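Local coordinates for protein hypothetical glycoside hydrolase (Parabacteroides distasonis, PDB 3TAW) that has no established function but belongs to a glycoside-hydrolase-like family with a five-bladed beta-propeller fold, at residues A[261-266]-A[321-326]; A[281-286]-A[302-307]. All coordinates share one frame; numbering follows the deposited sequence.

Interaction 1 (A[261-266]-A[321-326]); sequences LYNGKN and TVFVEG
The hydrogen bonds run from the carboxamide of N263 to both backbone polar groups of V324. N263 ND2 donates to V324 O at 3.1 Å, with an N-H...O angle of 179°; the acceptor lies in the amide plane and offers a lone pair. In return, V324 N gives its proton to N263 OD1 at 2.8 Å, coming in tilted from the carbonyl plane. A water makes a second approach to OD1, donating to it at 2.8 Å, and its other bond, to V322 O at 2.9 Å, bridges two carbonyl oxygens that cannot bond directly.

Stacking involves the same amide. It lies almost flat over one face of the F323 ring, the planes 13° apart, with ND2 3.5 Å above the ring centre. N263 already points at 322-326 from CB, and with CG anti to the carbonyl carbon (chi1 -61°) the amide comes over the F323 ring. E325 OE1 lies in plane at the edge of the same ring.

Apolar contact is lighter: V324 CG2 meets L261 CB at 4.3 Å. The same methyl sits beside the carbonyl oxygen of the amide, CG2 lying 3.2 Å from N263 OD1.

The two strands are roughly antiparallel, their axes approaching to 6.5 Å, yet they share no backbone hydrogen bond here. N263 instead presents its carboxamide to V324 much as a peptide group would, joining separate sheets. In this buried setting two bonds grip OD1, while ND2 has V324 O and a weaker partner, E246 O. One donated and one accepted bond to V324, with the F323 ring against its face, should limit the amide's rotation.

Interaction 2 (A[281-286]-A[302-307]); sequences YCAGQA and KPFLQP
Q285 lays the nitrogen of its carboxamide over the F304 ring, with NE2 3.3 Å above the plane and over its centre. Amide and ring planes are 84° apart, so the amide stands nearly upright on the ring instead of stacking flat. Its CG also leans on the rim, 3.6 Å from F304 CE1. L14 O accepts a hydrogen bond from NE2, which anchors the amide from a third part of the chain. The opposite face of the ring carries L305 CB, offset toward the rim, and G284 O sits at the edge near the ring plane. F304 takes the crowded position, CG between the backbone N and the carbonyl carbon (chi1 73°), which turns the ring back toward A283 and Q285; A283 CB reaches CE1 at 3.5 Å.

Two backbone hydrogen bonds hold the segments in register. A283 N donates to L305 O at 2.9 Å, and F304 N donates to A283 O at 2.9 Å, so A283 is gripped through both its N-H and its carbonyl. A283 and L305 form a single antiparallel bridge, a hydrogen-bonded pair.

Flanking it, C282 CB and P303 CB meet at 3.5 Å, tight for two carbons. C282 SG rests on the ring of P307, 3.7 Å from CD, and on Q306 CB at 3.8 Å.

Segment 302-307 is loop, lying after strand 296-299, itself an antiparallel neighbour of 281-288, and before helix 310-313. Across the other edge of 281-286 runs strand 257-265, whose L261 touches F304 and Q285, while strand 322-330 brings V322 and V324 against L305.

How the interactions relate
Along the chain, strand 257-265 comes first and strand 281-288 follows as its antiparallel neighbour, with Y262 O and G284 N 2.8 Å apart in a probable hydrogen bond. Interaction 2 then closes a short loop of 15 residues, when 302-307 returns to 281-286. Interaction 1 closes a longer one of 54 residues, and the whole of interaction 2 falls within it. The centres are 6 Å apart. In interaction 1 the sheet of 257-265 and 281-288 meets the antiparallel sheet of 322-330 directly, consistent with adjoining blades of a propeller. Loop 302-307 joins 281-286 and lies beside 322-330 through L305, whose O packs against V322 CG2 at 3.5 Å.

Interaction 1 (A[261-266]-A[321-326])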
ATOM      1  N   LEU A 261      -1.251   6.367  -7.504  1.00 11.40           N
ATOM      2  CA  LEU A 261      -1.789   6.970  -6.306  1.00 11.37           C
ATOM      3  C   LEU A 261      -0.728   6.868  -5.208  1.00 11.33           C
ATOM      4  O   LEU A 261      -0.103   5.823  -5.017  1.00 11.86           O
ATOM      5  CB  LEU A 261      -3.082   6.275  -5.865  1.00 11.35           C
ATOM      6  CG  LEU A 261      -4.401   6.711  -6.510  1.00 11.56           C
ATOM      7  CD1 LEU A 261      -4.404   6.547  -8.045  1.00 11.70           C
ATOM      8  CD2 LEU A 261      -5.620   5.976  -5.932  1.00 11.87           C
ATOM      9  N   TYR A 262      -0.518   7.969  -4.499  1.00 11.65           N
ATOM     10  CA  TYR A 262       0.508   8.009  -3.453  1.00 11.60           C
ATOM     11  C   TYR A 262       0.057   8.907  -2.313  1.00 11.75           C
ATOM     12  O   TYR A 262      -0.951   9.619  -2.420  1.00 12.07           O
ATOM     13  CB  TYR A 262       1.855   8.422  -4.059  1.00 11.99           C
ATOM     14  CG  TYR A 262       1.974   9.880  -4.433  1.00 12.55           C
ATOM     15  CD1 TYR A 262       1.564  10.340  -5.690  1.00 12.63           C
ATOM     16  CD2 TYR A 262       2.507  10.816  -3.543  1.00 13.12           C
ATOM     17  CE1 TYR A 262       1.672  11.653  -6.030  1.00 13.22           C
ATOM     18  CE2 TYR A 262       2.624  12.150  -3.889  1.00 12.94           C
ATOM     19  CZ  TYR A 262       2.205  12.566  -5.138  1.00 13.27           C
ATOM     20  OH  TYR A 262       2.307  13.876  -5.503  1.00 14.05           O
ATOM     21  N   ASN A 263       0.806   8.841  -1.227  1.00 11.82           N
ATOM     22  CA  ASN A 263       0.516   9.505   0.022  1.00 12.34           C
ATOM     23  C   ASN A 263       1.560  10.569   0.327  1.00 13.09           C
ATOM     24  O   ASN A 263       2.752  10.273   0.400  1.00 13.38           O
ATOM     25  CB  ASN A 263       0.496   8.445   1.106  1.00 12.29           C
ATOM     26  CG  ASN A 263      -0.588   7.404   0.847  1.00 12.16           C
ATOM     27  OD1 ASN A 263      -1.774   7.727   0.940  1.00 12.33           O
ATOM     28  ND2 ASN A 263      -0.195   6.170   0.479  1.00 11.70           N
ATOM     29  N   GLY A 264       1.099  11.798   0.455  1.00 13.97           N
ATOM     30  CA  GLY A 264       1.969  12.942   0.732  1.00 14.42           C
ATOM     31  C   GLY A 264       1.891  13.342   2.172  1.00 15.41           C
ATOM     32  O   GLY A 264       0.792  13.524   2.688  1.00 17.29           O
ATOM     33  N   LYS A 265       3.035  13.509   2.827  1.00 15.31           N
ATOM     34  CA  LYS A 265       3.042  14.052   4.176  1.00 15.30           C
ATOM     35  C   LYS A 265       3.383  15.547   4.097  1.00 15.67           C
ATOM     36  O   LYS A 265       4.373  15.921   3.469  1.00 15.26           O
ATOM     37  CB  LYS A 265       4.059  13.346   5.055  1.00 15.39           C
ATOM     38  CG  LYS A 265       4.074  13.897   6.495  1.00 15.83           C
ATOM     39  CD  LYS A 265       5.005  13.108   7.419  1.00 16.10           C
ATOM     40  CE  LYS A 265       5.157  13.783   8.771  1.00 17.05           C
ATOM     41  NZ  LYS A 265       6.087  12.993   9.686  1.00 17.37           N
ATOM     42  N   ASN A 266       2.578  16.372   4.765  1.00 16.14           N
ATOM     43  CA  ASN A 266       2.726  17.833   4.732  1.00 17.20           C
ATOM     44  C   ASN A 266       3.755  18.351   5.735  1.00 18.86           C
ATOM     45  O   ASN A 266       3.664  18.128   6.934  1.00 18.60           O
ATOM     46  CB  ASN A 266       1.356  18.483   4.964  1.00 17.51           C
ATOM     47  CG  ASN A 266       1.275  19.934   4.511  1.00 18.01           C
ATOM     48  OD1 ASN A 266       1.991  20.370   3.609  1.00 18.46           O
ATOM     49  ND2 ASN A 266       0.359  20.684   5.125  1.00 18.04           N
ATOM     50  N   THR A 321      -4.235  10.710   8.810  1.00 15.67           N
ATOM     51  CA  THR A 321      -3.920  10.191   7.483  1.00 14.89           C
ATOM     52  C   THR A 321      -5.196   9.749   6.764  1.00 14.55           C
ATOM     53  O   THR A 321      -6.209   9.403   7.386  1.00 14.59           O
ATOM     54  CB  THR A 321      -2.976   8.929   7.492  1.00 14.76           C
ATOM     55  OG1 THR A 321      -3.725   7.776   7.877  1.00 14.41           O
ATOM     56  CG2 THR A 321      -1.777   9.081   8.416  1.00 14.41           C
ATOM     57  N   VAL A 322      -5.118   9.786   5.448  1.00 13.51           N
ATOM     58  CA  VAL A 322      -5.986   8.989   4.590  1.00 13.23           C
ATOM     59  C   VAL A 322      -5.011   8.261   3.681  1.00 12.94           C
ATOM     60  O   VAL A 322      -4.671   8.727   2.576  1.00 13.28           O
ATOM     61  CB  VAL A 322      -7.070   9.827   3.847  1.00 13.16           C
ATOM     62  CG1 VAL A 322      -8.111  10.304   4.833  1.00 13.32           C
ATOM     63  CG2 VAL A 322      -6.491  11.016   3.051  1.00 13.23           C
ATOM     64  N   PHE A 323      -4.550   7.098   4.169  1.00 12.37           N
ATOM     65  CA  PHE A 323      -3.387   6.425   3.616  1.00 12.05           C
ATOM     66  C   PHE A 323      -3.842   5.389   2.589  1.00 11.70           C
ATOM     67  O   PHE A 323      -4.265   4.277   2.933  1.00 11.84           O
ATOM     68  CB  PHE A 323      -2.560   5.778   4.736  1.00 12.07           C
ATOM     69  CG  PHE A 323      -1.169   5.405   4.309  1.00 12.24           C
ATOM     70  CD1 PHE A 323      -0.150   6.356   4.272  1.00 12.70           C
ATOM     71  CD2 PHE A 323      -0.899   4.110   3.885  1.00 12.04           C
ATOM     72  CE1 PHE A 323       1.128   6.004   3.859  1.00 12.50           C
ATOM     73  CE2 PHE A 323       0.378   3.749   3.468  1.00 12.19           C
ATOM     74  CZ  PHE A 323       1.383   4.682   3.456  1.00 12.33           C
ATOM     75  N   VAL A 324      -3.801   5.793   1.324  1.00 11.24           N
ATOM     76  CA  VAL A 324      -4.362   5.003   0.242  1.00 10.57           C
ATOM     77  C   VAL A 324      -3.478   3.824  -0.065  1.00 10.57           C
ATOM     78  O   VAL A 324      -2.279   3.966  -0.190  1.00 10.23           O
ATOM     79  CB  VAL A 324      -4.673   5.860  -1.006  1.00 10.46           C
ATOM     80  CG1 VAL A 324      -5.780   6.881  -0.657  1.00 10.59           C
ATOM     81  CG2 VAL A 324      -3.410   6.522  -1.553  1.00 10.59           C
ATOM     82  N   GLU A 325      -4.080   2.634  -0.173  1.00 10.48           N
ATOM     83  CA  GLU A 325      -3.254   1.419  -0.261  1.00 10.49           C
ATOM     84  C   GLU A 325      -3.874   0.216  -0.959  1.00 10.30           C
ATOM     85  O   GLU A 325      -3.141  -0.684  -1.382  1.00 10.70           O
ATOM     86  CB  GLU A 325      -2.808   1.044   1.163  1.00 10.88           C
ATOM     87  CG  GLU A 325      -1.766  -0.078   1.249  1.00 11.26           C
ATOM     88  CD  GLU A 325      -1.123  -0.191   2.641  1.00 12.37           C
ATOM     89  OE1 GLU A 325      -1.133   0.804   3.391  1.00 13.51           O
ATOM     90  OE2 GLU A 325      -0.616  -1.295   3.004  1.00 12.72           O
ATOM     91  N   GLY A 326      -5.211   0.167  -1.031  1.00 10.07           N
ATOM     92  CA  GLY A 326      -5.953  -0.889  -1.723  1.00 10.06           C
ATOM     93  C   GLY A 326      -6.909  -0.265  -2.742  1.00 10.13           C
ATOM     94  O   GLY A 326      -7.544   0.743  -2.470  1.00 10.12           O
TER
HETATM   95  O   HOH W   1      -2.198  10.161   2.174  1.00 14.55           O

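Interaction 2 (A[281-286]-A[302-307])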
ATOM      1  N   TYR A 281      -1.133  13.220   6.312  1.00 15.37           N
ATOM      2  CA  TYR A 281      -0.975  12.521   5.035  1.00 15.15           C
ATOM      3  C   TYR A 281      -2.255  12.666   4.214  1.00 14.85           C
ATOM      4  O   TYR A 281      -3.334  12.180   4.621  1.00 14.77           O
ATOM      5  CB  TYR A 281      -0.690  11.040   5.254  1.00 14.73           C
ATOM      6  CG  TYR A 281       0.665  10.628   5.802  1.00 15.02           C
ATOM      7  CD1 TYR A 281       1.057  10.957   7.093  1.00 15.53           C
ATOM      8  CD2 TYR A 281       1.505   9.804   5.063  1.00 14.77           C
ATOM      9  CE1 TYR A 281       2.280  10.527   7.617  1.00 15.79           C
ATOM     10  CE2 TYR A 281       2.717   9.372   5.567  1.00 14.97           C
ATOM     11  CZ  TYR A 281       3.096   9.710   6.848  1.00 15.64           C
ATOM     12  OH  TYR A 281       4.284   9.257   7.347  1.00 16.45           O
ATOM     13  N   CYS A 282      -2.134  13.321   3.058  1.00 14.59           N
ATOM     14  CA  CYS A 282      -3.224  13.491   2.106  1.00 14.56           C
ATOM     15  C   CYS A 282      -2.781  12.826   0.817  1.00 14.02           C
ATOM     16  O   CYS A 282      -1.606  12.839   0.505  1.00 13.54           O
ATOM     17  CB  CYS A 282      -3.487  14.966   1.849  1.00 15.64           C
ATOM     18  SG  CYS A 282      -3.867  15.929   3.341  1.00 17.19           S
ATOM     19  N   ALA A 283      -3.725  12.274   0.064  1.00 13.07           N
ATOM     20  CA  ALA A 283      -3.368  11.445  -1.064  1.00 12.75           C
ATOM     21  C   ALA A 283      -3.295  12.228  -2.372  1.00 12.86           C
ATOM     22  O   ALA A 283      -4.174  13.011  -2.669  1.00 13.43           O
ATOM     23  CB  ALA A 283      -4.379  10.260  -1.179  1.00 11.87           C
ATOM     24  N   GLY A 284      -2.252  11.955  -3.153  1.00 12.79           N
ATOM     25  CA  GLY A 284      -2.040  12.574  -4.464  1.00 12.83           C
ATOM     26  C   GLY A 284      -1.968  11.545  -5.582  1.00 12.36           C
ATOM     27  O   GLY A 284      -2.136  10.346  -5.366  1.00 11.66           O
ATOM     28  N   GLN A 285      -1.745  12.027  -6.800  1.00 12.64           N
ATOM     29  CA  GLN A 285      -1.561  11.146  -7.953  1.00 12.35           C
ATOM     30  C   GLN A 285      -0.507  11.680  -8.882  1.00 12.66           C
ATOM     31  O   GLN A 285      -0.378  12.882  -9.064  1.00 13.16           O
ATOM     32  CB  GLN A 285      -2.878  10.921  -8.730  1.00 12.54           C
ATOM     33  CG  GLN A 285      -3.969  10.303  -7.845  1.00 12.68           C
ATOM     34  CD  GLN A 285      -5.210   9.925  -8.586  1.00 12.88           C
ATOM     35  OE1 GLN A 285      -5.190   9.709  -9.810  1.00 13.53           O
ATOM     36  NE2 GLN A 285      -6.309   9.783  -7.841  1.00 13.08           N
ATOM     37  N   ALA A 286       0.273  10.767  -9.441  1.00 12.38           N
ATOM     38  CA  ALA A 286       1.242  11.080 -10.477  1.00 12.61           C
ATOM     39  C   ALA A 286       0.926  10.274 -11.727  1.00 12.84           C
ATOM     40  O   ALA A 286       0.258   9.244 -11.655  1.00 13.00           O
ATOM     41  CB  ALA A 286       2.654  10.785 -10.005  1.00 12.43           C
ATOM     42  N   LYS A 302      -2.973  19.468  -5.760  1.00 17.37           N
ATOM     43  CA  LYS A 302      -3.691  19.351  -4.491  1.00 18.21           C
ATOM     44  C   LYS A 302      -4.157  17.906  -4.325  1.00 16.97           C
ATOM     45  O   LYS A 302      -4.384  17.204  -5.317  1.00 16.57           O
ATOM     46  CB  LYS A 302      -4.911  20.261  -4.486  1.00 20.07           C
ATOM     47  CG  LYS A 302      -4.579  21.749  -4.569  1.00 22.35           C
ATOM     48  CD  LYS A 302      -5.821  22.597  -4.526  1.00 25.12           C
ATOM     49  CE  LYS A 302      -5.504  24.000  -4.987  1.00 27.50           C
ATOM     50  NZ  LYS A 302      -6.650  24.932  -4.777  1.00 30.96           N
ATOM     51  N   PRO A 303      -4.307  17.460  -3.073  1.00 16.68           N
ATOM     52  CA  PRO A 303      -4.687  16.064  -2.844  1.00 16.16           C
ATOM     53  C   PRO A 303      -6.109  15.769  -3.321  1.00 16.15           C
ATOM     54  O   PRO A 303      -6.956  16.665  -3.326  1.00 17.48           O
ATOM     55  CB  PRO A 303      -4.582  15.914  -1.325  1.00 16.43           C
ATOM     56  CG  PRO A 303      -4.700  17.288  -0.775  1.00 16.94           C
ATOM     57  CD  PRO A 303      -4.159  18.211  -1.818  1.00 16.96           C
ATOM     58  N   PHE A 304      -6.353  14.532  -3.736  1.00 15.36           N
ATOM     59  CA  PHE A 304      -7.684  14.115  -4.192  1.00 15.49           C
ATOM     60  C   PHE A 304      -8.457  13.520  -3.014  1.00 15.79           C
ATOM     61  O   PHE A 304      -9.642  13.294  -3.129  1.00 17.17           O
ATOM     62  CB  PHE A 304      -7.635  13.130  -5.349  1.00 15.28           C
ATOM     63  CG  PHE A 304      -7.200  11.751  -4.971  1.00 14.25           C
ATOM     64  CD1 PHE A 304      -5.866  11.432  -4.882  1.00 14.16           C
ATOM     65  CD2 PHE A 304      -8.126  10.759  -4.728  1.00 14.46           C
ATOM     66  CE1 PHE A 304      -5.464  10.164  -4.519  1.00 13.48           C
ATOM     67  CE2 PHE A 304      -7.735   9.478  -4.387  1.00 13.92           C
ATOM     68  CZ  PHE A 304      -6.393   9.177  -4.285  1.00 13.84           C
ATOM     69  N   LEU A 305      -7.775  13.291  -1.899  1.00 15.42           N
ATOM     70  CA  LEU A 305      -8.401  12.783  -0.670  1.00 15.46           C
ATOM     71  C   LEU A 305      -7.630  13.364   0.511  1.00 15.77           C
ATOM     72  O   LEU A 305      -6.412  13.362   0.490  1.00 15.20           O
ATOM     73  CB  LEU A 305      -8.331  11.264  -0.631  1.00 14.86           C
ATOM     74  CG  LEU A 305      -9.203  10.509   0.387  1.00 15.27           C
ATOM     75  CD1 LEU A 305     -10.682  10.551  -0.022  1.00 15.59           C
ATOM     76  CD2 LEU A 305      -8.723   9.047   0.508  1.00 14.57           C
ATOM     77  N   GLN A 306      -8.336  13.857   1.528  1.00 16.07           N
ATOM     78  CA  GLN A 306      -7.686  14.422   2.714  1.00 17.04           C
ATOM     79  C   GLN A 306      -8.472  14.034   3.965  1.00 16.73           C
ATOM     80  O   GLN A 306      -9.661  13.718   3.868  1.00 16.31           O
ATOM     81  CB  GLN A 306      -7.578  15.959   2.605  1.00 18.50           C
ATOM     82  CG  GLN A 306      -8.910  16.694   2.674  1.00 20.64           C
ATOM     83  CD  GLN A 306      -8.755  18.219   2.737  1.00 22.94           C
ATOM     84  OE1 GLN A 306      -9.235  18.913   1.854  1.00 28.45           O
ATOM     85  NE2 GLN A 306      -8.087  18.730   3.760  1.00 22.87           N
ATOM     86  N   PRO A 307      -7.801  14.015   5.127  1.00 16.94           N
ATOM     87  CA  PRO A 307      -8.544  13.710   6.361  1.00 17.41           C
ATOM     88  C   PRO A 307      -9.711  14.676   6.568  1.00 18.49           C
ATOM     89  O   PRO A 307      -9.536  15.905   6.519  1.00 19.39           O
ATOM     90  CB  PRO A 307      -7.492  13.841   7.445  1.00 17.64           C
ATOM     91  CG  PRO A 307      -6.216  13.520   6.759  1.00 17.17           C
ATOM     92  CD  PRO A 307      -6.356  14.156   5.394  1.00 17.00           C
TER